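Matching sites in Dye-decolorizing peroxidase tfu_3078 from Thermobifida fusca, a protein that oxidises a wide range of compounds, anthraquinone dyes above all, at the expense of hydrogen peroxide, using a non-covalently bound heme b (PDB 5FW4 (chain A, 1.80 Å), residues 85-90 and 209-214), and in its relative Dye type peroxidase A from Streptomyces lividans (PDB 5MJH (chain B, 1.45 Å), residues 33-38 and 151-156). Structure 2 is superposed on structure 1 by the backbone atoms of these residues (RMSD 0.53 Å); each is numbered along its deposited sequence.

Structure 1 (5FW4); sequences IALDLA and DATAVR.
Asp-88 and Arg-214 join the antiparallel strands 81-89 and 211-220, the latter at the margin of the four-stranded sheet in the N-terminal half of this ferredoxin-like DyP peroxidase, away from the heme pocket. Their salt bridge runs from NH1 of Arg-214 to OD2 of Asp-88 (2.8 Å) on its syn side, with OD2 in the guanidinium plane. CG of Arg-214 stands anti to its backbone N (chi1 176°), and the extended chain crosses the carboxylate at a slant; NE is held by the carbonyl of Cys-180, and OD1 of Asp-88 by the backbone N of Asp-183. Backbone bonds pair Asp-88 with Ala-212 in both directions. Among the apolar contacts, CG2 of Ile-85 meets CG1 of Val-213 at 4.0 Å, and CD2 of Leu-87 lies 4.1 Å from CG2 of Val-213. CB of Leu-87 stands 4.4 Å from CB of Thr-211, whose OG1, 3.6 Å from CD2 of Leu-87, bonds to the carbonyl of Ala-207. Trp-363 of the second subunit packs on Ile-85 and Val-213.

Structure 2 (5MJH); sequences VAFDLA and AAARVR.
A salt bridge links Asp-36 to Arg-156, NH1 of the arginine lying 2.7 Å from OD2 on its syn side, with OD2 in the guanidinium plane. The extended arginine, its CG anti to the backbone N (chi1 178°), crosses the carboxylate at a slant; NE is held by the carbonyl of Ser-122, and OD1 of Asp-36 by the backbone N of Asp-125. Asp-36 OD2 also accepts a hydrogen bond from a water, and that water accepts one from Arg-154 NH1 (2.9 Å), while NH2 of Arg-154 binds the carbonyl of Ala-312 of the second subunit. Backbone bonds pair Asp-36 with Arg-154 in both directions. Among the apolar contacts, CG2 of Val-33 meets CG1 of Val-155 at 4.1 Å, and CD2 and CE2 of Phe-35 lie 4.0 and 3.6 Å from CG2 of Val-155. CB of Phe-35 stands 4.1 Å from CB of Ala-153, and the ring meets that of Trp-53. Phe-310 of the second subunit packs on Val-155.

What differs
At the first exchanged position, Ile-85(A) against Val-33(B), CG2 of each residue takes nearly the same place (0.5 Å apart), and the touch on Val-213(A) or Val-155(B) is kept. CG1 and CD1 of Ile-85(A) have no counterpart in the valine, whose own CG1 points where the isoleucine has no atom.

Leu-87(A) is matched by Phe-35(B) with little rearrangement: chi1 is -50° against -64°, and CG, CD1 and CD2 of the leucine fall within 0.5 Å of the ring atoms of those names after superposition. CZ of the phenylalanine is extra, so the ring extends the apolar surface beyond the leucine branches.

At the exposed end, Asp-209(A) is Ala-151(B), with the CA atoms 1.0 Å and the CB atoms 1.8 Å apart and no counterpart for the carboxylate.

Thr-211(A) matches Ala-153(B) only as far as CB, which still touches Leu-87(A) or Phe-35(B). OG1 and CG2 are absent from the alanine, and with OG1 goes the hydroxyl that bonds to Ala-207(A).

Ala-212(A) against Arg-154(B) adds a whole guanidinium arm. Its NH1 comes 3.9 Å from CA of Arg-156(B), a contact found in structure 2 alone, and binds a water modelled beside Asp-36(B); the guanidinium may add positive charge near that carboxylate. NH2 of Arg-154(B) bonds to the carbonyl of Ala-312 of the second subunit.

The side chains of Asp-88(A) and Val-213(A) and their counterparts keep their places. The salt bridge of Asp-88(A) to Arg-214(A) recurs as Asp-36(B) to Arg-156(B), and the backbone bonds between Asp-88(A) and Ala-212(A) recur between Asp-36(B) and Arg-154(B). The backbone also departs at Ala-90(A) and Ala-38(B), whose carbonyl O atoms stand 1.6 Å apart.

Structure 1 (5FW4)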
loop_
_atom_site.group_PDB
_atom_site.type_symbol
_atom_site.label_atom_id
_atom_site.label_comp_id
_atom_site.label_asym_id
_atom_site.label_seq_id
_atom_site.Cartn_x
_atom_site.Cartn_y
_atom_site.Cartn_z
ATOM N N ILE A 85 11.152 -3.064 -7.120
ATOM C CA ILE A 85 12.097 -3.778 -6.258
ATOM C C ILE A 85 13.479 -3.754 -6.934
ATOM O O ILE A 85 13.635 -4.157 -8.088
ATOM C CB ILE A 85 11.686 -5.238 -6.044
ATOM C CG1 ILE A 85 10.235 -5.342 -5.586
ATOM C CG2 ILE A 85 12.648 -5.929 -5.068
ATOM C CD1 ILE A 85 9.673 -6.742 -5.711
ATOM N N ALA A 86 14.448 -3.196 -6.223
ATOM C CA ALA A 86 15.845 -3.182 -6.622
ATOM C C ALA A 86 16.543 -4.275 -5.835
ATOM O O ALA A 86 16.414 -4.367 -4.596
ATOM C CB ALA A 86 16.497 -1.845 -6.338
ATOM N N LEU A 87 17.297 -5.075 -6.558
ATOM C CA LEU A 87 18.065 -6.151 -5.972
ATOM C C LEU A 87 19.529 -6.148 -6.418
ATOM O O LEU A 87 19.851 -5.765 -7.547
ATOM C CB LEU A 87 17.415 -7.493 -6.356
ATOM C CG LEU A 87 15.916 -7.756 -6.159
ATOM C CD1 LEU A 87 15.157 -7.555 -7.445
ATOM C CD2 LEU A 87 15.706 -9.230 -5.708
ATOM N N ASP A 88 20.407 -6.689 -5.560
ATOM C CA ASP A 88 21.807 -6.860 -5.849
ATOM C C ASP A 88 22.046 -8.352 -5.900
ATOM O O ASP A 88 21.280 -9.119 -5.287
ATOM C CB ASP A 88 22.667 -6.242 -4.751
ATOM C CG ASP A 88 22.578 -4.706 -4.753
ATOM O OD1 ASP A 88 22.330 -4.211 -5.848
ATOM O OD2 ASP A 88 22.721 -4.061 -3.687
ATOM N N LEU A 89 23.083 -8.740 -6.632
ATOM C CA LEU A 89 23.609 -10.116 -6.500
ATOM C C LEU A 89 23.938 -10.353 -5.031
ATOM O O LEU A 89 24.420 -9.460 -4.345
ATOM C CB LEU A 89 24.846 -10.270 -7.358
ATOM C CG LEU A 89 24.640 -10.291 -8.857
ATOM C CD1 LEU A 89 25.965 -10.040 -9.570
ATOM C CD2 LEU A 89 24.043 -11.642 -9.259
ATOM N N ALA A 90 23.722 -11.576 -4.539
ATOM C CA ALA A 90 24.039 -11.899 -3.173
ATOM C C ALA A 90 25.503 -11.555 -2.862
ATOM O O ALA A 90 26.369 -11.668 -3.710
ATOM C CB ALA A 90 23.778 -13.382 -2.936
ATOM N N ASP A 209 18.522 -17.310 -3.854
ATOM C CA ASP A 209 19.882 -17.727 -3.537
ATOM C C ASP A 209 20.865 -16.739 -4.148
ATOM O O ASP A 209 21.930 -16.461 -3.565
ATOM C CB ASP A 209 20.179 -19.138 -4.066
ATOM C CG ASP A 209 19.470 -20.227 -3.287
ATOM O OD1 ASP A 209 19.033 -19.973 -2.141
ATOM O OD2 ASP A 209 19.368 -21.368 -3.816
ATOM N N ALA A 210 20.484 -16.179 -5.293
ATOM C CA ALA A 210 21.397 -15.428 -6.131
ATOM C C ALA A 210 21.374 -13.905 -5.882
ATOM O O ALA A 210 22.276 -13.190 -6.338
ATOM C CB ALA A 210 21.036 -15.703 -7.584
ATOM N N THR A 211 20.350 -13.428 -5.189
ATOM C CA THR A 211 20.114 -11.969 -5.086
ATOM C C THR A 211 19.600 -11.609 -3.713
ATOM O O THR A 211 19.165 -12.503 -2.945
ATOM C CB THR A 211 19.072 -11.524 -6.112
ATOM O OG1 THR A 211 17.812 -12.148 -5.838
ATOM C CG2 THR A 211 19.515 -11.808 -7.559
ATOM N N ALA A 212 19.625 -10.301 -3.400
ATOM C CA ALA A 212 19.135 -9.786 -2.145
ATOM C C ALA A 212 18.463 -8.463 -2.445
ATOM O O ALA A 212 18.972 -7.759 -3.284
ATOM C CB ALA A 212 20.284 -9.533 -1.186
ATOM N N VAL A 213 17.363 -8.159 -1.758
ATOM C CA VAL A 213 16.678 -6.854 -1.978
ATOM C C VAL A 213 17.521 -5.744 -1.437
ATOM O O VAL A 213 18.036 -5.819 -0.330
ATOM C CB VAL A 213 15.249 -6.825 -1.405
ATOM C CG1 VAL A 213 14.589 -5.460 -1.578
ATOM C CG2 VAL A 213 14.374 -7.792 -2.159
ATOM N N ARG A 214 17.651 -4.677 -2.231
ATOM C CA ARG A 214 18.459 -3.536 -1.884
ATOM C C ARG A 214 17.513 -2.427 -1.393
ATOM O O ARG A 214 17.685 -1.918 -0.283
ATOM C CB ARG A 214 19.250 -3.048 -3.074
ATOM C CG ARG A 214 20.066 -1.782 -2.792
ATOM C CD ARG A 214 20.680 -1.299 -4.089
ATOM N NE ARG A 214 21.553 -0.152 -3.909
ATOM C CZ ARG A 214 22.832 -0.213 -3.531
ATOM N NH1 ARG A 214 23.435 -1.385 -3.280
ATOM N NH2 ARG A 214 23.536 0.908 -3.403
#

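Structure 2 (5MJH)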
loop_
_atom_site.group_PDB
_atom_site.type_symbol
_atom_site.label_atom_id
_atom_site.label_comp_id
_atom_site.label_asym_id
_atom_site.label_seq_id
_atom_site.Cartn_x
_atom_site.Cartn_y
_atom_site.Cartn_z
ATOM N N VAL B 33 11.190 -2.630 -7.266
ATOM C CA VAL B 33 12.132 -3.309 -6.416
ATOM C C VAL B 33 13.516 -3.349 -7.078
ATOM O O VAL B 33 13.635 -3.551 -8.284
ATOM C CB VAL B 33 11.573 -4.702 -5.991
ATOM C CG1 VAL B 33 11.250 -5.580 -7.195
ATOM C CG2 VAL B 33 12.501 -5.418 -5.007
ATOM N N ALA B 34 14.553 -3.134 -6.272
ATOM C CA ALA B 34 15.937 -3.333 -6.728
ATOM C C ALA B 34 16.540 -4.499 -5.963
ATOM O O ALA B 34 16.212 -4.706 -4.818
ATOM C CB ALA B 34 16.760 -2.078 -6.550
ATOM N N PHE B 35 17.393 -5.263 -6.630
ATOM C CA PHE B 35 18.103 -6.353 -6.016
ATOM C C PHE B 35 19.601 -6.198 -6.247
ATOM O O PHE B 35 20.029 -5.662 -7.290
ATOM C CB PHE B 35 17.671 -7.685 -6.619
ATOM C CG PHE B 35 16.226 -8.047 -6.396
ATOM C CD1 PHE B 35 15.257 -7.610 -7.264
ATOM C CD2 PHE B 35 15.866 -8.985 -5.425
ATOM C CE1 PHE B 35 13.949 -7.986 -7.123
ATOM C CE2 PHE B 35 14.536 -9.373 -5.275
ATOM C CZ PHE B 35 13.576 -8.872 -6.140
ATOM N N ASP B 36 20.396 -6.658 -5.292
ATOM C CA ASP B 36 21.843 -6.764 -5.474
ATOM C C ASP B 36 22.181 -8.235 -5.519
ATOM O O ASP B 36 21.647 -9.018 -4.726
ATOM C CB ASP B 36 22.593 -6.089 -4.329
ATOM C CG ASP B 36 22.507 -4.561 -4.390
ATOM O OD1 ASP B 36 22.392 -3.988 -5.517
ATOM O OD2 ASP B 36 22.569 -3.921 -3.324
ATOM N N LEU B 37 23.045 -8.622 -6.464
ATOM C CA LEU B 37 23.559 -9.969 -6.523
ATOM C C LEU B 37 24.290 -10.322 -5.236
ATOM O O LEU B 37 25.024 -9.520 -4.703
ATOM C CB LEU B 37 24.525 -10.127 -7.709
ATOM C CG LEU B 37 23.856 -10.055 -9.078
ATOM C CD1 LEU B 37 24.906 -9.932 -10.165
ATOM C CD2 LEU B 37 22.937 -11.228 -9.326
ATOM N N ALA B 38 24.085 -11.538 -4.753
ATOM C CA ALA B 38 24.749 -11.998 -3.536
ATOM C C ALA B 38 26.188 -12.405 -3.839
ATOM O O ALA B 38 26.529 -12.590 -4.996
ATOM C CB ALA B 38 23.990 -13.178 -2.957
ATOM N N ALA B 151 18.784 -17.390 -3.287
ATOM C CA ALA B 151 20.167 -17.109 -2.841
ATOM C C ALA B 151 20.998 -16.298 -3.841
ATOM O O ALA B 151 22.132 -15.909 -3.538
ATOM C CB ALA B 151 20.881 -18.413 -2.520
ATOM N N ALA B 152 20.439 -16.035 -5.025
ATOM C CA ALA B 152 21.158 -15.360 -6.091
ATOM C C ALA B 152 21.280 -13.880 -5.835
ATOM O O ALA B 152 22.229 -13.272 -6.297
ATOM C CB ALA B 152 20.466 -15.592 -7.426
ATOM N N ALA B 153 20.334 -13.313 -5.075
ATOM C CA ALA B 153 20.186 -11.872 -4.933
ATOM C C ALA B 153 19.341 -11.522 -3.704
ATOM O O ALA B 153 18.510 -12.319 -3.284
ATOM C CB ALA B 153 19.544 -11.310 -6.194
ATOM N N ARG B 154 19.631 -10.364 -3.117
ATOM C CA ARG B 154 18.888 -9.811 -1.974
ATOM C C ARG B 154 18.146 -8.597 -2.469
ATOM O O ARG B 154 18.567 -7.953 -3.427
ATOM C CB ARG B 154 19.799 -9.450 -0.784
ATOM C CG ARG B 154 20.825 -8.334 -0.991
ATOM C CD ARG B 154 21.638 -8.086 0.262
ATOM N NE ARG B 154 20.766 -7.637 1.347
ATOM C CZ ARG B 154 20.342 -6.382 1.527
ATOM N NH1 ARG B 154 20.727 -5.391 0.720
ATOM N NH2 ARG B 154 19.526 -6.113 2.549
ATOM N N VAL B 155 17.054 -8.288 -1.782
ATOM C CA VAL B 155 16.328 -7.041 -1.949
ATOM C C VAL B 155 17.162 -5.911 -1.359
ATOM O O VAL B 155 17.462 -5.896 -0.169
ATOM C CB VAL B 155 14.935 -7.083 -1.281
ATOM C CG1 VAL B 155 14.242 -5.713 -1.342
ATOM C CG2 VAL B 155 14.085 -8.142 -1.941
ATOM N N ARG B 156 17.513 -4.951 -2.220
ATOM C CA ARG B 156 18.233 -3.761 -1.846
ATOM C C ARG B 156 17.245 -2.682 -1.338
ATOM O O ARG B 156 17.477 -2.030 -0.338
ATOM C CB ARG B 156 18.982 -3.194 -3.075
ATOM C CG ARG B 156 19.738 -1.892 -2.810
ATOM C CD ARG B 156 20.467 -1.339 -4.027
ATOM N NE ARG B 156 21.236 -0.191 -3.613
ATOM C CZ ARG B 156 22.395 -0.227 -2.968
ATOM N NH1 ARG B 156 23.001 -1.378 -2.708
ATOM N NH2 ARG B 156 22.953 0.900 -2.592
HETATM O O HOH W 1 22.949 -4.860 -0.995
#